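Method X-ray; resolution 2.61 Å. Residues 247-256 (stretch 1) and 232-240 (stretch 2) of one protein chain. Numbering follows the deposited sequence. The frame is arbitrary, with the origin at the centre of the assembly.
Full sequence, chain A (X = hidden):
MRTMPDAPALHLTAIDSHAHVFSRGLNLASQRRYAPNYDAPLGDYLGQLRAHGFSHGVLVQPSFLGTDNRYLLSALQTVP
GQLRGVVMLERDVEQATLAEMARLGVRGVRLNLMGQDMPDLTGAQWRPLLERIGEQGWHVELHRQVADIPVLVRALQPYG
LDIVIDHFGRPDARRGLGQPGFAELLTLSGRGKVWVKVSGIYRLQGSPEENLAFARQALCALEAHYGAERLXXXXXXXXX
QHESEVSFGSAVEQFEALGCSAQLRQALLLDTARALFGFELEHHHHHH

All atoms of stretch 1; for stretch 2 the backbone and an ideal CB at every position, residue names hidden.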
# COMPACT_ATOMS: atom_id res chain seq x y z
N SER A 247 -13.16 7.21 8.03
CA SER A 247 -12.20 7.88 8.91
C SER A 247 -11.28 6.80 9.48
O SER A 247 -11.59 5.61 9.40
CB SER A 247 -12.92 8.58 10.07
OG SER A 247 -13.50 7.62 10.96
N PHE A 248 -10.16 7.21 10.04
CA PHE A 248 -9.22 6.25 10.61
C PHE A 248 -9.97 5.30 11.55
O PHE A 248 -9.80 4.08 11.49
CB PHE A 248 -8.12 6.98 11.38
CG PHE A 248 -6.80 6.26 11.35
CD1 PHE A 248 -5.76 6.68 10.53
CD2 PHE A 248 -6.62 5.12 12.12
CE1 PHE A 248 -4.58 5.96 10.47
CE2 PHE A 248 -5.45 4.40 12.07
CZ PHE A 248 -4.42 4.81 11.25
N GLY A 249 -10.81 5.85 12.41
CA GLY A 249 -11.58 5.01 13.31
C GLY A 249 -12.53 4.04 12.61
O GLY A 249 -12.59 2.87 12.99
N SER A 250 -13.27 4.52 11.61
CA SER A 250 -14.21 3.66 10.89
C SER A 250 -13.44 2.59 10.13
O SER A 250 -13.97 1.53 9.83
CB SER A 250 -15.08 4.46 9.92
OG SER A 250 -14.45 4.72 8.68
N ALA A 251 -12.17 2.86 9.83
CA ALA A 251 -11.35 1.89 9.12
C ALA A 251 -10.91 0.78 10.09
O ALA A 251 -10.95 -0.40 9.75
CB ALA A 251 -10.15 2.58 8.51
N VAL A 252 -10.50 1.17 11.31
CA VAL A 252 -10.07 0.19 12.33
C VAL A 252 -11.26 -0.70 12.72
O VAL A 252 -11.15 -1.92 12.86
CB VAL A 252 -9.52 0.92 13.59
CG1 VAL A 252 -9.03 -0.08 14.61
CG2 VAL A 252 -8.41 1.87 13.19
N GLU A 253 -12.41 -0.06 12.91
CA GLU A 253 -13.66 -0.73 13.25
C GLU A 253 -14.00 -1.81 12.23
O GLU A 253 -14.58 -2.83 12.59
CB GLU A 253 -14.78 0.30 13.31
CG GLU A 253 -14.70 1.24 14.52
CD GLU A 253 -15.83 2.26 14.56
OE1 GLU A 253 -16.89 2.00 13.93
OE2 GLU A 253 -15.66 3.31 15.22
N GLN A 254 -13.65 -1.58 10.97
CA GLN A 254 -13.89 -2.57 9.92
C GLN A 254 -12.86 -3.67 10.07
O GLN A 254 -13.09 -4.81 9.67
CB GLN A 254 -13.72 -1.97 8.53
CG GLN A 254 -14.82 -1.08 8.03
CD GLN A 254 -14.47 -0.51 6.66
OE1 GLN A 254 -13.44 0.14 6.50
NE2 GLN A 254 -15.33 -0.76 5.67
N PHE A 255 -11.69 -3.32 10.60
CA PHE A 255 -10.66 -4.33 10.78
C PHE A 255 -11.14 -5.25 11.89
O PHE A 255 -11.18 -6.47 11.72
CB PHE A 255 -9.33 -3.68 11.14
CG PHE A 255 -8.34 -4.62 11.73
CD1 PHE A 255 -8.13 -4.66 13.10
CD2 PHE A 255 -7.62 -5.48 10.91
CE1 PHE A 255 -7.24 -5.55 13.66
CE2 PHE A 255 -6.72 -6.37 11.46
CZ PHE A 255 -6.53 -6.40 12.84
N GLU A 256 -11.53 -4.65 13.01
CA GLU A 256 -12.03 -5.40 14.15
C GLU A 256 -13.19 -6.29 13.71
O GLU A 256 -13.38 -7.38 14.22
CB GLU A 256 -12.51 -4.42 15.22
CG GLU A 256 -11.56 -3.28 15.48
CD GLU A 256 -10.67 -3.52 16.69
OE1 GLU A 256 -9.77 -4.38 16.62
OE2 GLU A 256 -10.90 -2.83 17.71
N UNK A 232 -0.86 -7.74 5.28
CA UNK A 232 -0.72 -6.64 6.23
C UNK A 232 -1.87 -5.66 6.10
O UNK A 232 -2.40 -5.44 5.01
CB UNK A 232 0.61 -5.92 6.02
N UNK A 233 -2.26 -5.05 7.22
CA UNK A 233 -3.36 -4.10 7.22
C UNK A 233 -2.96 -2.66 6.94
O UNK A 233 -1.93 -2.18 7.42
CB UNK A 233 -4.08 -4.16 8.57
N UNK A 234 -3.79 -1.97 6.17
CA UNK A 234 -3.54 -0.57 5.87
C UNK A 234 -4.75 0.29 6.21
O UNK A 234 -5.87 -0.20 6.19
CB UNK A 234 -3.17 -0.40 4.40
N UNK A 235 -4.55 1.55 6.57
CA UNK A 235 -5.69 2.38 6.89
C UNK A 235 -6.15 3.08 5.61
O UNK A 235 -7.35 3.31 5.39
CB UNK A 235 -5.35 3.39 7.99
N UNK A 236 -5.18 3.43 4.76
CA UNK A 236 -5.46 4.11 3.50
C UNK A 236 -5.88 5.55 3.72
O UNK A 236 -6.46 6.19 2.83
CB UNK A 236 -6.55 3.36 2.73
N UNK A 237 -5.61 6.05 4.91
CA UNK A 237 -5.94 7.42 5.30
C UNK A 237 -5.25 8.37 4.32
O UNK A 237 -4.18 8.05 3.79
CB UNK A 237 -5.52 7.71 6.74
N UNK A 238 -5.84 9.55 4.06
CA UNK A 238 -7.08 10.05 4.64
C UNK A 238 -8.33 9.50 3.95
O UNK A 238 -9.42 10.05 4.08
CB UNK A 238 -7.09 11.58 4.58
N UNK A 239 -8.15 8.39 3.23
CA UNK A 239 -9.24 7.74 2.50
C UNK A 239 -9.74 8.72 1.44
O UNK A 239 -10.76 9.37 1.63
CB UNK A 239 -10.37 7.32 3.44
N UNK A 240 -9.02 8.83 0.32
CA UNK A 240 -9.42 9.74 -0.75
C UNK A 240 -10.65 9.23 -1.51
O UNK A 240 -10.76 8.03 -1.77
CB UNK A 240 -8.26 9.94 -1.72

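Helix 248-256 lies beside a strand that runs at 150° to it, close to antiparallel, with the axes 10.2 Å apart at closest approach. Such a gap must be filled by side chains, and F248, A251 and F255 set its shape: two aromatic rings with a small methyl between them.

At position 232 the CB points out of reach of the helix, and nothing of stretch 1 lies near it. The contact sets no rule here; the deposited residue is M232, a selenomethionine.

Position 233 is different. Its backbone is extended, its CB points toward the helix, and the ideal CB stands 4.4 Å from F255 CD2. Beyond it, the space beside A251 runs between F255 and F248. Leucine, methionine or phenylalanine could enter, but a long flat group would use more of the gap. The residue is W233, chi1 t, with 96 Å² covered by the helix. The edge of F255 meets the face of its five-membered ring, centroids 5.0 Å apart and planes at 62°, with F255 CD2 3.6 Å from W233 CD1. The six-membered ring reaches on along the helix, bringing W233 CH2 to 4.0 Å from F248 CE2 and 4.3 Å from V252 CG2. W233 NE1 lies 4.3 Å from A251 O, too far for a hydrogen bond; A251 O accepts a backbone bond from F255 N.

Position 234 also has its CB direction out of reach, so the helix makes no demand. It is G234.

At 235 the CB points toward the helix, but the ideal CB is already 3.7 Å from F248 CE1 and 4.9 Å from A251 CB. Crowding favours a small residue: alanine, serine or perhaps cysteine. S235 fits, its CB lying over the F248 face, 4.0 Å from the ring centroid. With chi1 p, S235 OG comes within 3.4 Å of F248 CE1 and accepts a weak hydrogen bond from the backbone N of residue 237.

Position 236 has a positive phi of 72°, which glycine, asparagine or aspartate tolerates best, and its CB points sideways. D236 has no contact with the helix; its O accepts a bond from the backbone N of residue 239.

At 237 the CB again points toward the helix, 3.9 Å from F248 CD1. An aliphatic or aromatic group could extend the apolar surface. W237 brings its CD1 to 3.8 Å from F248 CD1, at the edge of the phenylalanine ring; the rings meet obliquely, planes at 49°.

Position 238 points away and follows a cis peptide bond, a strong hint of proline. It is P238.

Position 239 has phi 62°, unusual for a residue with a side chain, yet its CB points toward the start of the helix, 5.4 Å from S247 N. Asparagine, glutamine or a flat ring could reach there. H239 lays one face of its imidazole against S247 N, and A251 CB also approaches the ring, obliquely, at 3.9 Å from H239 NE2.

Position 240 is out of reach, leaving the choice free; T240 occupies it.

Stretch 2, residues 232-240: MWGSDWPHT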
# COMPACT_ATOMS: atom_id res chain seq x y z
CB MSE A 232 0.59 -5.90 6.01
CG MSE A 232 0.61 -5.05 4.77
SE MSE A 232 2.41 -4.85 4.11
CE MSE A 232 2.26 -6.05 2.63
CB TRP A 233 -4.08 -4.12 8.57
CG TRP A 233 -5.18 -3.09 8.69
CD1 TRP A 233 -6.49 -3.24 8.33
CD2 TRP A 233 -5.05 -1.75 9.22
NE1 TRP A 233 -7.18 -2.08 8.61
CE2 TRP A 233 -6.33 -1.16 9.16
CE3 TRP A 233 -3.98 -1.01 9.74
CZ2 TRP A 233 -6.57 0.14 9.61
CZ3 TRP A 233 -4.22 0.30 10.18
CH2 TRP A 233 -5.51 0.86 10.11
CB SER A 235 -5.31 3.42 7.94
OG SER A 235 -4.27 4.27 7.48
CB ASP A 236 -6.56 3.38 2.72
CG ASP A 236 -6.61 3.82 1.29
OD1 ASP A 236 -7.67 3.65 0.64
OD2 ASP A 236 -5.58 4.32 0.80
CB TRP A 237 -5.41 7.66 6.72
CG TRP A 237 -5.77 9.00 7.30
CD1 TRP A 237 -6.90 9.32 7.98
CD2 TRP A 237 -4.98 10.19 7.25
NE1 TRP A 237 -6.87 10.62 8.36
CE2 TRP A 237 -5.70 11.19 7.93
CE3 TRP A 237 -3.73 10.51 6.70
CZ2 TRP A 237 -5.22 12.50 8.09
CZ3 TRP A 237 -3.25 11.81 6.85
CH2 TRP A 237 -4.00 12.79 7.54
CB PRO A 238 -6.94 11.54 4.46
CG PRO A 238 -6.29 11.63 3.13
CD PRO A 238 -5.22 10.57 3.19
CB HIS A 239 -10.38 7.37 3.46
CG HIS A 239 -9.92 6.88 4.79
ND1 HIS A 239 -9.69 7.72 5.86
CD2 HIS A 239 -9.59 5.64 5.22
CE1 HIS A 239 -9.24 7.02 6.89
NE2 HIS A 239 -9.16 5.76 6.52
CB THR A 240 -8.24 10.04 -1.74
OG1 THR A 240 -7.58 8.82 -2.06
CG2 THR A 240 -7.23 11.02 -1.13
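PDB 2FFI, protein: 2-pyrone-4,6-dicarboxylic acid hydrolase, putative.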